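Local structure of Methylcobalamin\: coenzyme M methyltransferase (Methanosarcina mazei, 4AY7) at residues V132-I137 / N197-A202; P149-M154 / A204-I209; G301-I306 / P332-K337; V42-V47 / L67-L72; P104-H109 / A161-S166. The protein transfers a methyl group from methylcobalamin or a methylated corrinoid to coenzyme M during methanogenesis, with zinc as its cofactor. One frame throughout, in Å; residues are numbered along the deposited sequence.

Interaction 1. Residues V132-I137 / N197-A202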
# COMPACT_ATOMS: atom_id res chain seq x y z
N VAL A 132 -11.36 11.72 7.58
CA VAL A 132 -10.42 11.39 8.66
C VAL A 132 -8.97 11.27 8.09
O VAL A 132 -8.02 11.83 8.67
CB VAL A 132 -10.77 10.06 9.34
CG1 VAL A 132 -9.84 9.80 10.48
CG2 VAL A 132 -12.18 10.11 9.97
N VAL A 133 -8.84 10.54 6.97
CA VAL A 133 -7.55 10.35 6.34
C VAL A 133 -6.97 11.67 5.84
O VAL A 133 -5.81 11.96 6.11
CB VAL A 133 -7.64 9.36 5.17
CG1 VAL A 133 -6.26 9.29 4.47
CG2 VAL A 133 -8.02 7.98 5.74
N LEU A 134 -7.79 12.51 5.20
CA LEU A 134 -7.26 13.78 4.70
C LEU A 134 -6.83 14.68 5.84
O LEU A 134 -5.80 15.32 5.78
CB LEU A 134 -8.29 14.47 3.80
CG LEU A 134 -8.74 13.63 2.58
CD1 LEU A 134 -9.67 14.46 1.71
CD2 LEU A 134 -7.53 13.11 1.72
N GLU A 135 -7.60 14.73 6.88
CA GLU A 135 -7.21 15.51 8.01
C GLU A 135 -5.95 14.96 8.73
O GLU A 135 -5.15 15.74 9.20
CB GLU A 135 -8.39 15.63 8.96
CG GLU A 135 -8.04 16.28 10.28
CD GLU A 135 -7.89 17.81 10.18
OE1 GLU A 135 -7.96 18.42 9.05
OE2 GLU A 135 -7.79 18.41 11.28
N ALA A 136 -5.79 13.66 8.79
CA ALA A 136 -4.61 13.06 9.46
C ALA A 136 -3.33 13.36 8.67
O ALA A 136 -2.30 13.67 9.26
CB ALA A 136 -4.77 11.55 9.71
N ILE A 137 -3.45 13.39 7.34
CA ILE A 137 -2.31 13.76 6.48
C ILE A 137 -1.87 15.17 6.79
O ILE A 137 -0.69 15.41 6.95
CB ILE A 137 -2.66 13.65 4.99
CG1 ILE A 137 -2.86 12.16 4.65
CG2 ILE A 137 -1.55 14.32 4.16
CD1 ILE A 137 -3.57 11.93 3.29
N ASN A 197 -5.84 11.46 -5.65
CA ASN A 197 -5.55 12.85 -5.81
C ASN A 197 -5.88 13.74 -4.68
O ASN A 197 -5.18 14.74 -4.43
CB ASN A 197 -6.09 13.40 -7.17
CG ASN A 197 -5.28 12.90 -8.38
OD1 ASN A 197 -4.11 12.75 -8.29
ND2 ASN A 197 -5.95 12.65 -9.51
N ALA A 198 -6.98 13.41 -3.95
CA ALA A 198 -7.27 14.10 -2.72
C ALA A 198 -6.20 13.92 -1.69
O ALA A 198 -5.89 14.88 -0.97
CB ALA A 198 -8.62 13.68 -2.12
N MET A 199 -5.72 12.70 -1.50
CA MET A 199 -4.59 12.50 -0.56
C MET A 199 -3.36 13.30 -0.99
O MET A 199 -2.72 13.92 -0.15
CB MET A 199 -4.23 11.03 -0.40
CG MET A 199 -5.25 10.21 0.32
SD MET A 199 -4.73 8.57 0.94
CE MET A 199 -4.82 7.61 -0.56
N VAL A 200 -3.08 13.35 -2.29
CA VAL A 200 -2.00 14.17 -2.78
C VAL A 200 -2.23 15.63 -2.41
O VAL A 200 -1.31 16.28 -1.89
CB VAL A 200 -1.77 14.00 -4.32
CG1 VAL A 200 -0.77 15.03 -4.86
CG2 VAL A 200 -1.30 12.56 -4.63
N GLU A 201 -3.44 16.15 -2.67
CA GLU A 201 -3.77 17.57 -2.36
C GLU A 201 -3.64 17.81 -0.87
O GLU A 201 -3.28 18.90 -0.47
CB GLU A 201 -5.16 18.01 -2.89
CG GLU A 201 -5.21 18.24 -4.42
CD GLU A 201 -6.54 17.84 -5.20
OE1 GLU A 201 -7.64 17.62 -4.59
OE2 GLU A 201 -6.51 17.73 -6.47
N ALA A 202 -3.91 16.80 -0.05
CA ALA A 202 -3.78 16.94 1.41
C ALA A 202 -2.35 16.95 1.87
O ALA A 202 -2.08 17.42 2.97
CB ALA A 202 -4.55 15.84 2.21
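The side chain of Ile137 has CG1 anti to the carbonyl carbon (chi1 -68°), which turns CG2, anti to the backbone N, onto Ala202; the second torsion (chi2 165°) then carries CD1 to Met199. Leu134 likewise holds its CG anti to the carbonyl carbon, beside the backbone N, which sends CG toward the facing helix. The two helices belong to the outer layer of the TIM barrel, and their short segments run nearly parallel, 27° apart, with the axes 9.0 Å from each other at closest approach. From its CG, Leu134 rests CD2 on the backbone of the partner, 3.6 Å from Ala198 O, and this methyl also meets Ala198 CB and Met199 CG. Ala202, whose CB lies 3.8 Å from Leu134 O, has only a methyl to offer, which lets the backbones come within 5.7 Å, the CA-CA separation of Leu134 and Ala202. The methyl CG2 of Ile137 packs against the backbone carbonyl of that alanine, 3.4 Å from Ala202 O. Its other branch crosses the Met199 side chain at about a right angle, CD1 lying 3.8 Å from Met199 CG. An alanine in place of Ile137 would probably open a gap beside Met199 CG and Ala202 O, leaving the methionine chain freer to move. On the barrel side, Ile137 also packs on Leu80 of strand 78-80, and Met199 on Ile207 of strand 206-210. One turn before Ile137, the CG1 methyl of Val133 lies 3.9 Å from Met199 SD.

Interaction 2. Residues P149-M154 / A204-I209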
# COMPACT_ATOMS: atom_id res chain seq x y z
N PRO A 149 8.72 12.35 3.90
CA PRO A 149 7.66 12.00 2.96
C PRO A 149 6.45 11.32 3.66
O PRO A 149 6.63 10.60 4.61
CB PRO A 149 8.35 11.02 2.03
CG PRO A 149 9.31 10.29 2.89
CD PRO A 149 9.80 11.33 3.90
N ILE A 150 5.25 11.52 3.13
CA ILE A 150 4.02 10.96 3.60
C ILE A 150 3.54 10.07 2.51
O ILE A 150 3.41 10.49 1.38
CB ILE A 150 2.94 12.03 3.89
CG1 ILE A 150 3.44 12.99 4.95
CG2 ILE A 150 1.61 11.36 4.31
CD1 ILE A 150 2.45 14.10 5.27
N VAL A 151 3.41 8.79 2.86
CA VAL A 151 2.85 7.80 1.97
C VAL A 151 1.34 7.53 2.30
O VAL A 151 0.99 7.15 3.40
CB VAL A 151 3.60 6.49 2.14
CG1 VAL A 151 3.00 5.49 1.17
CG2 VAL A 151 5.11 6.69 1.86
N GLY A 152 0.49 7.79 1.33
CA GLY A 152 -0.89 7.48 1.41
C GLY A 152 -1.19 6.12 0.84
O GLY A 152 -1.06 5.90 -0.34
N GLY A 153 -1.71 5.26 1.69
CA GLY A 153 -2.10 3.92 1.32
C GLY A 153 -3.56 3.80 1.04
O GLY A 153 -4.40 4.49 1.69
N MET A 154 -3.91 2.92 0.11
CA MET A 154 -5.30 2.65 -0.18
C MET A 154 -5.43 1.35 -0.94
O MET A 154 -4.49 0.88 -1.57
CB MET A 154 -5.92 3.79 -0.98
CG MET A 154 -5.13 4.09 -2.23
SD MET A 154 -5.75 5.43 -3.29
CE MET A 154 -7.06 4.58 -4.15
N ALA A 204 0.17 14.05 0.75
CA ALA A 204 0.87 12.78 0.45
C ALA A 204 1.80 12.99 -0.72
O ALA A 204 1.46 13.67 -1.70
CB ALA A 204 -0.10 11.62 0.13
N ASP A 205 2.95 12.37 -0.61
CA ASP A 205 4.04 12.46 -1.61
C ASP A 205 4.08 11.26 -2.54
O ASP A 205 4.55 11.37 -3.70
CB ASP A 205 5.39 12.58 -0.89
CG ASP A 205 5.47 13.86 -0.03
OD1 ASP A 205 5.33 15.02 -0.53
OD2 ASP A 205 5.57 13.70 1.19
N VAL A 206 3.69 10.12 -1.99
CA VAL A 206 3.62 8.87 -2.71
C VAL A 206 2.25 8.30 -2.44
O VAL A 206 1.81 8.35 -1.29
CB VAL A 206 4.70 7.93 -2.13
CG1 VAL A 206 4.58 6.54 -2.76
CG2 VAL A 206 6.08 8.53 -2.35
N ILE A 207 1.58 7.70 -3.43
CA ILE A 207 0.35 6.96 -3.19
C ILE A 207 0.78 5.54 -3.46
O ILE A 207 1.23 5.29 -4.55
CB ILE A 207 -0.88 7.35 -4.09
CG1 ILE A 207 -1.12 8.85 -3.90
CG2 ILE A 207 -2.07 6.46 -3.73
CD1 ILE A 207 -1.52 9.25 -2.45
N ALA A 208 0.59 4.68 -2.47
CA ALA A 208 0.79 3.25 -2.56
C ALA A 208 -0.49 2.45 -2.51
O ALA A 208 -1.25 2.47 -1.48
CB ALA A 208 1.69 2.82 -1.43
N ILE A 209 -0.82 1.76 -3.61
CA ILE A 209 -2.03 1.01 -3.60
C ILE A 209 -1.75 -0.45 -3.34
O ILE A 209 -0.76 -1.00 -3.80
CB ILE A 209 -2.86 1.20 -4.86
CG1 ILE A 209 -2.24 0.52 -6.06
CG2 ILE A 209 -3.14 2.71 -5.11
CD1 ILE A 209 -3.05 0.65 -7.35
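Met154 meets Ile209 and Ile207, Ile150 meets Asp205, and Gly152 bonds to Val206 and Ala208; these three lose the most surface to the neighbouring strand. Met154 and Ile209 run alongside each other with the same heading, Met154 CG lying 3.8 Å from Ile209 CG2. CG of Met154 sits between the backbone N and the carbonyl carbon (chi1 54°); beyond it the sulphur lies 3.8 Å from Ile207 CG2. Ile150 contributes chiefly through its backbone. Its N donates to Asp205 OD2 at 2.9 Å, using the anti lone pair of that oxygen, while its O takes Asp205 N at 2.8 Å and, weakly, Val206 N. Asp205 therefore binds Ile150 by both side chain and backbone. The same OD2 forms a salt bridge to Arg141. Gly152 carries the middle of the parallel ladder: its N donates to Val206 O at 3.0 Å, and its O accepts from Ala208 N. A CB there would come very close to Ile207 CD1, so the bare glycine lets Ile207 pack over it. Val151 CG1 and Ala208 CB meet at 4.0 Å on the other face. Strand 150-155 stands between strands 78-80 and 206-210 in the parallel TIM-barrel sheet. Helix 178-202 covers the face bearing Met154 and Ile207 through Ala196 and Val200 respectively, helix 221-238 adds Phe235 against Met154 and Ile209, and helix 15-24 packs on Pro149 and Val206.

Interaction 3. Residues G301-I306 / P332-K337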
# COMPACT_ATOMS: atom_id res chain seq x y z
N GLY A 301 11.08 -12.22 14.28
CA GLY A 301 12.50 -12.06 14.38
C GLY A 301 13.20 -13.43 14.23
O GLY A 301 12.65 -14.33 13.57
N PRO A 302 14.39 -13.57 14.81
CA PRO A 302 15.05 -12.55 15.64
C PRO A 302 15.69 -11.41 14.86
O PRO A 302 15.63 -11.38 13.58
CB PRO A 302 16.13 -13.33 16.35
CG PRO A 302 16.49 -14.35 15.36
CD PRO A 302 15.21 -14.79 14.76
N VAL A 303 16.24 -10.45 15.60
CA VAL A 303 16.77 -9.23 14.98
C VAL A 303 17.83 -9.60 13.91
O VAL A 303 17.91 -9.03 12.82
CB VAL A 303 17.31 -8.27 16.09
CG1 VAL A 303 18.34 -7.31 15.49
CG2 VAL A 303 16.14 -7.46 16.72
N ASP A 304 18.68 -10.56 14.21
CA ASP A 304 19.76 -10.88 13.30
C ASP A 304 19.32 -11.54 12.03
O ASP A 304 20.03 -11.42 11.01
CB ASP A 304 20.83 -11.75 13.98
CG ASP A 304 21.63 -10.98 15.01
OD1 ASP A 304 21.56 -9.72 14.98
OD2 ASP A 304 22.33 -11.61 15.84
N LYS A 305 18.15 -12.22 12.07
CA LYS A 305 17.57 -12.78 10.86
C LYS A 305 16.98 -11.69 9.96
O LYS A 305 17.11 -11.72 8.72
CB LYS A 305 16.60 -13.83 11.23
CG LYS A 305 15.98 -14.64 10.11
CD LYS A 305 14.61 -15.17 10.59
CE LYS A 305 13.77 -15.84 9.46
NZ LYS A 305 13.65 -17.29 9.77
N ILE A 306 16.35 -10.69 10.58
CA ILE A 306 15.84 -9.51 9.87
C ILE A 306 17.02 -8.80 9.20
O ILE A 306 16.93 -8.48 8.00
CB ILE A 306 15.05 -8.58 10.79
CG1 ILE A 306 13.84 -9.33 11.34
CG2 ILE A 306 14.71 -7.21 10.17
CD1 ILE A 306 13.19 -8.66 12.59
N PRO A 332 7.20 -6.74 17.19
CA PRO A 332 7.91 -5.85 18.14
C PRO A 332 8.59 -4.68 17.49
O PRO A 332 9.14 -4.80 16.34
CB PRO A 332 8.90 -6.75 18.82
CG PRO A 332 8.54 -8.15 18.46
CD PRO A 332 7.72 -8.11 17.21
N LEU A 333 8.56 -3.54 18.17
CA LEU A 333 9.27 -2.35 17.74
C LEU A 333 10.75 -2.64 17.35
O LEU A 333 11.25 -2.14 16.31
CB LEU A 333 9.20 -1.26 18.82
CG LEU A 333 9.91 0.07 18.53
CD1 LEU A 333 9.28 0.65 17.29
CD2 LEU A 333 9.80 1.06 19.70
N GLU A 334 11.45 -3.41 18.16
CA GLU A 334 12.86 -3.63 17.93
C GLU A 334 13.04 -4.36 16.57
O GLU A 334 14.09 -4.27 15.95
CB GLU A 334 13.49 -4.45 19.07
CG GLU A 334 12.85 -5.83 19.27
CD GLU A 334 13.71 -6.85 20.03
OE1 GLU A 334 14.41 -6.47 20.98
OE2 GLU A 334 13.66 -8.06 19.63
N ASN A 335 12.06 -5.12 16.15
CA ASN A 335 12.17 -5.86 14.88
C ASN A 335 12.03 -4.87 13.70
O ASN A 335 12.76 -4.97 12.72
CB ASN A 335 11.14 -6.99 14.79
CG ASN A 335 11.48 -8.14 15.71
OD1 ASN A 335 12.38 -7.99 16.53
ND2 ASN A 335 10.81 -9.27 15.58
N VAL A 336 11.19 -3.87 13.86
CA VAL A 336 11.12 -2.80 12.80
C VAL A 336 12.43 -1.99 12.74
O VAL A 336 13.00 -1.70 11.64
CB VAL A 336 9.95 -1.82 13.06
CG1 VAL A 336 9.96 -0.76 11.93
CG2 VAL A 336 8.60 -2.55 13.16
N LYS A 337 12.97 -1.69 13.91
CA LYS A 337 14.21 -0.96 14.01
C LYS A 337 15.43 -1.73 13.41
O LYS A 337 16.41 -1.13 13.00
CB LYS A 337 14.54 -0.64 15.48
CG LYS A 337 13.62 0.40 16.07
CD LYS A 337 13.98 0.77 17.48
CE LYS A 337 15.14 1.74 17.45
NZ LYS A 337 15.33 2.06 18.88
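Ile306 and Asn335 cross at about a right angle, the isoleucine methyl CD1 touching the asparagine at its root, 3.4 Å from Asn335 CB. The same methyl lies 3.6 Å from Asn335 CG, the carboxamide carbon itself. That CG, anti to its own carbonyl carbon (chi1 -72°), is set on the side of helix 303-315, where the amide has OD1 by Val303 and ND2 by Gly301. Val303 and Asn335 cross obliquely, with Val303 CG2 at 3.8 Å from Asn335 OD1. The same methyl meets Glu334, 3.9 Å from both its O and its OE2. At the other corner of the amide, Asn335 ND2 stands 3.2 Å from Gly301 N, but both are donors and no bond joins them. ND2 donates instead to Leu298 O, at the end of helix 294-298. An alanine in place of Asn335 removes the amide, which would probably leave Leu298 O short of a partner and open a gap beside Val303 CG2 and Ile306 CD1. Gly301 has positive phi, and lacking a side chain it leaves room for the amide. Ile306 also packs on Ala338 and Leu339. Two helices meeting at their first turns, with strand 320-323 between them in the chain, belong to the outer helical layer of a TIM barrel.

Interaction 4. Residues V42-V47 / L67-L72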
# COMPACT_ATOMS: atom_id res chain seq x y z
N VAL A 42 0.85 -3.06 17.62
CA VAL A 42 0.24 -3.03 18.94
C VAL A 42 1.17 -2.41 19.96
O VAL A 42 0.68 -1.72 20.83
CB VAL A 42 -0.23 -4.44 19.38
CG1 VAL A 42 -0.80 -4.44 20.81
CG2 VAL A 42 -1.25 -4.99 18.39
N GLU A 43 2.47 -2.68 19.91
CA GLU A 43 3.44 -2.11 20.87
C GLU A 43 3.31 -0.57 20.88
O GLU A 43 3.28 0.06 21.96
CB GLU A 43 4.88 -2.53 20.60
CG GLU A 43 5.92 -1.87 21.53
CD GLU A 43 7.34 -2.49 21.52
OE1 GLU A 43 7.63 -3.52 20.82
OE2 GLU A 43 8.19 -1.93 22.28
N LEU A 44 3.16 0.02 19.71
CA LEU A 44 3.11 1.49 19.57
C LEU A 44 1.68 1.98 19.91
O LEU A 44 1.52 3.02 20.58
CB LEU A 44 3.58 1.96 18.19
CG LEU A 44 5.10 1.79 18.03
CD1 LEU A 44 5.56 2.32 16.69
CD2 LEU A 44 5.88 2.41 19.21
N MET A 45 0.67 1.18 19.57
CA MET A 45 -0.72 1.53 19.98
C MET A 45 -0.71 1.71 21.49
O MET A 45 -1.26 2.68 21.96
CB MET A 45 -1.74 0.45 19.65
CG MET A 45 -1.94 0.25 18.16
SD MET A 45 -3.03 -1.16 17.98
CE MET A 45 -2.70 -1.70 16.27
N ASP A 46 -0.14 0.75 22.21
CA ASP A 46 -0.03 0.81 23.68
C ASP A 46 0.77 2.02 24.19
O ASP A 46 0.31 2.71 25.07
CB ASP A 46 0.54 -0.51 24.22
CG ASP A 46 -0.50 -1.63 24.20
OD1 ASP A 46 -1.67 -1.39 23.79
OD2 ASP A 46 -0.20 -2.76 24.61
N VAL A 47 1.94 2.30 23.61
CA VAL A 47 2.86 3.37 24.10
C VAL A 47 2.17 4.74 24.01
O VAL A 47 2.06 5.47 25.00
CB VAL A 47 4.19 3.42 23.32
CG1 VAL A 47 4.98 4.68 23.64
CG2 VAL A 47 5.08 2.19 23.58
N LEU A 67 2.90 8.56 13.26
CA LEU A 67 4.09 9.27 13.56
C LEU A 67 4.95 8.42 14.48
O LEU A 67 6.17 8.52 14.43
CB LEU A 67 3.80 10.61 14.24
CG LEU A 67 3.34 11.74 13.33
CD1 LEU A 67 4.48 12.59 12.74
CD2 LEU A 67 2.59 11.13 12.17
N ALA A 68 4.31 7.59 15.31
CA ALA A 68 5.00 6.79 16.30
C ALA A 68 5.88 5.76 15.62
O ALA A 68 6.99 5.52 16.13
CB ALA A 68 4.01 6.14 17.30
N ASN A 69 5.44 5.19 14.48
CA ASN A 69 6.26 4.23 13.74
C ASN A 69 7.11 4.95 12.67
O ASN A 69 7.40 4.38 11.57
CB ASN A 69 5.43 3.09 13.07
CG ASN A 69 6.30 1.86 12.74
OD1 ASN A 69 7.53 1.94 12.86
ND2 ASN A 69 5.69 0.73 12.36
N HIS A 70 7.40 6.22 12.99
CA HIS A 70 8.38 7.02 12.30
C HIS A 70 9.37 7.49 13.33
O HIS A 70 10.58 7.30 13.20
CB HIS A 70 7.71 8.20 11.58
CG HIS A 70 8.67 9.24 11.15
ND1 HIS A 70 9.70 8.97 10.31
CD2 HIS A 70 8.78 10.58 11.49
CE1 HIS A 70 10.44 10.09 10.12
NE2 HIS A 70 9.87 11.08 10.84
N GLU A 71 8.86 8.12 14.36
CA GLU A 71 9.70 8.72 15.37
C GLU A 71 10.40 7.68 16.30
O GLU A 71 11.54 7.87 16.64
CB GLU A 71 8.93 9.86 16.08
CG GLU A 71 8.72 11.02 15.08
CD GLU A 71 8.02 12.28 15.63
OE1 GLU A 71 7.79 12.37 16.86
OE2 GLU A 71 7.72 13.20 14.81
N LEU A 72 9.74 6.57 16.63
CA LEU A 72 10.34 5.53 17.43
C LEU A 72 11.07 4.43 16.62
O LEU A 72 11.98 3.75 17.15
CB LEU A 72 9.28 4.92 18.37
CG LEU A 72 8.86 5.87 19.48
CD1 LEU A 72 7.61 5.39 20.18
CD2 LEU A 72 10.01 6.04 20.47
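Leu44 is the centre of this contact, its two methyls dividing the work between Ala68 and Asn69 on one hand and Leu72 on the other. Helices 42-48 and 59-71 pack here on the periphery of the TIM-barrel fold. CG of Leu44, anti to its carbonyl carbon (chi1 -71°) and beside the backbone N, is the point from which the two methyls diverge. Methyl CD1 lies over the backbone, 3.5 Å from Ala68 O and 3.6 Å from Asn69 CA, and also touches Asn69 CB. Methyl CD2 meets Leu72 CD1 at 3.6 Å, the two side chains running antiparallel past one another. In the next shell Leu333 of helix 333-346 touches both Leu44 and Leu72. Asn69 is held at its polar end: its OD1 bonds to Ser73 OG and its ND2 to Thr39 O, so the CB that Leu44 touches is probably kept in place. The Asn69 side chain lies about 7 Å from that of Gln38, which binds coenzyme M in this protein although the ligand is not bound here; this is consistent with a position just behind the coenzyme M site. At the exposed margin the packing thins, and Val47 CG1 is 4.4 Å from Leu72 CD1.

Interaction 5. Residues P104-H109 / A161-S166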
# COMPACT_ATOMS: atom_id res chain seq x y z
N PRO A 104 -9.88 -3.79 9.89
CA PRO A 104 -11.21 -3.72 9.29
C PRO A 104 -11.36 -4.59 8.06
O PRO A 104 -10.42 -4.72 7.30
CB PRO A 104 -11.34 -2.22 8.92
CG PRO A 104 -10.51 -1.53 9.99
CD PRO A 104 -9.34 -2.44 10.14
N SER A 105 -12.54 -5.09 7.80
CA SER A 105 -12.82 -5.92 6.66
C SER A 105 -14.22 -5.60 6.11
O SER A 105 -15.11 -5.24 6.89
CB SER A 105 -12.77 -7.39 7.05
OG SER A 105 -13.63 -7.60 8.11
N VAL A 106 -14.37 -5.77 4.80
CA VAL A 106 -15.73 -5.60 4.17
C VAL A 106 -16.64 -6.75 4.45
O VAL A 106 -16.33 -7.89 4.07
CB VAL A 106 -15.64 -5.39 2.66
CG1 VAL A 106 -17.06 -5.15 2.12
CG2 VAL A 106 -14.71 -4.22 2.35
N THR A 107 -17.82 -6.45 4.99
CA THR A 107 -18.86 -7.46 5.17
C THR A 107 -20.07 -7.32 4.29
O THR A 107 -20.75 -8.29 4.08
CB THR A 107 -19.37 -7.53 6.62
OG1 THR A 107 -20.02 -6.29 7.02
CG2 THR A 107 -18.19 -7.90 7.51
N GLY A 108 -20.34 -6.12 3.81
CA GLY A 108 -21.49 -5.83 2.95
C GLY A 108 -21.04 -5.12 1.70
O GLY A 108 -20.29 -4.13 1.74
N HIS A 109 -21.56 -5.61 0.58
CA HIS A 109 -21.23 -5.12 -0.78
C HIS A 109 -22.47 -4.44 -1.40
O HIS A 109 -23.56 -4.99 -1.34
CB HIS A 109 -20.84 -6.34 -1.61
CG HIS A 109 -19.72 -7.17 -0.98
ND1 HIS A 109 -18.42 -6.79 -1.04
CD2 HIS A 109 -19.75 -8.40 -0.27
CE1 HIS A 109 -17.67 -7.70 -0.37
NE2 HIS A 109 -18.48 -8.67 0.12
N ALA A 161 -13.27 -2.66 -6.99
CA ALA A 161 -14.34 -3.17 -7.82
C ALA A 161 -14.93 -4.43 -7.20
O ALA A 161 -16.14 -4.61 -7.15
CB ALA A 161 -13.83 -3.50 -9.21
N SER A 162 -14.05 -5.30 -6.74
CA SER A 162 -14.42 -6.56 -6.12
C SER A 162 -15.25 -6.35 -4.86
O SER A 162 -16.25 -7.09 -4.62
CB SER A 162 -13.15 -7.32 -5.75
OG SER A 162 -13.50 -8.59 -5.26
N ASP A 163 -14.88 -5.34 -4.08
CA ASP A 163 -15.71 -4.98 -2.89
C ASP A 163 -17.06 -4.31 -3.23
O ASP A 163 -18.05 -4.51 -2.44
CB ASP A 163 -14.93 -4.12 -1.89
CG ASP A 163 -13.81 -4.89 -1.18
OD1 ASP A 163 -13.88 -6.14 -0.98
OD2 ASP A 163 -12.89 -4.22 -0.71
N LEU A 164 -17.18 -3.68 -4.42
CA LEU A 164 -18.46 -3.07 -4.77
C LEU A 164 -19.46 -4.19 -5.01
O LEU A 164 -20.65 -4.04 -4.72
CB LEU A 164 -18.36 -2.25 -6.04
CG LEU A 164 -17.60 -0.97 -5.88
CD1 LEU A 164 -17.49 -0.24 -7.22
CD2 LEU A 164 -18.15 -0.08 -4.79
N VAL A 165 -19.00 -5.30 -5.59
CA VAL A 165 -19.89 -6.34 -6.10
C VAL A 165 -19.80 -7.69 -5.38
O VAL A 165 -20.60 -8.59 -5.65
CB VAL A 165 -19.71 -6.51 -7.64
CG1 VAL A 165 -19.79 -5.14 -8.32
CG2 VAL A 165 -18.41 -7.17 -7.99
N SER A 166 -18.87 -7.82 -4.45
CA SER A 166 -18.54 -9.12 -3.79
C SER A 166 -17.46 -9.85 -4.67
O SER A 166 -17.47 -9.83 -5.90
CB SER A 166 -19.79 -9.99 -3.52
OG SER A 166 -20.21 -10.76 -4.67
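His109 and Ser166 make the tight part of this contact, while Val106 and Asp163 form the looser side. It joins a two-stranded antiparallel hairpin (94-96 with 105-108) to helix 157-165, which follows strand 150-155 of the TIM barrel. Within the hairpin, Thr107 and Gly108 both face Glu94 in a classic beta bulge, between the two residues that touch the helix, Val106 and His109. The imidazole is gripped from two directions. Its ND1 donates to Asp163 O at 2.7 Å with an N-H...O angle of 161°, the oxygen lying at the ring edge and in its plane. Over one face stands Ser166 CA, 3.6 Å from the ring centroid and 9° off the normal, a CH-pi contact; Ser166 CB adds a neighbouring touch, 3.6 Å from His109 CD2. The bond and the CH-pi contact together should fix the rotation of the ring. CG of His109 is anti to its carbonyl carbon, beside the backbone N (chi1 -54°), the ring hanging on the helix side. Ser166, with positive phi at the end of this helix, also N-caps helix 167-176, so the CH-pi contact falls at the join of two helices. The Val106 side is sparser, resting on a single side-chain pair. The carboxylate of Asp163 has OD1 4.6 Å from His109 ND1, near enough that its charge may favour a protonated ring, though no ion pair forms. Val106 touches only that carboxylate, with CG2 3.6 Å from Asp163 OD2.

Interactions 1 and 2 are coupled directly: Met199 O probably accepts from Ala204 N at 3.0 Å, and Met199 CE packs on Met154 SD at 3.6 Å, so the outer helices and the barrel strands share a core. Interactions 3 and 4 likewise touch, Leu333 N being 2.8 Å from Glu43 OE1, a probable hydrogen bond. Interaction 5 stands apart, its centre about 22 Å from that of interaction 2. The zinc site of His246, Cys248 and Cys325 lies nearest interaction 2, the side chain of Ala208 being about 11 Å from the bound zinc. Gln38, which binds coenzyme M, has its side chain about 12 Å from that of Val133 in interaction 1.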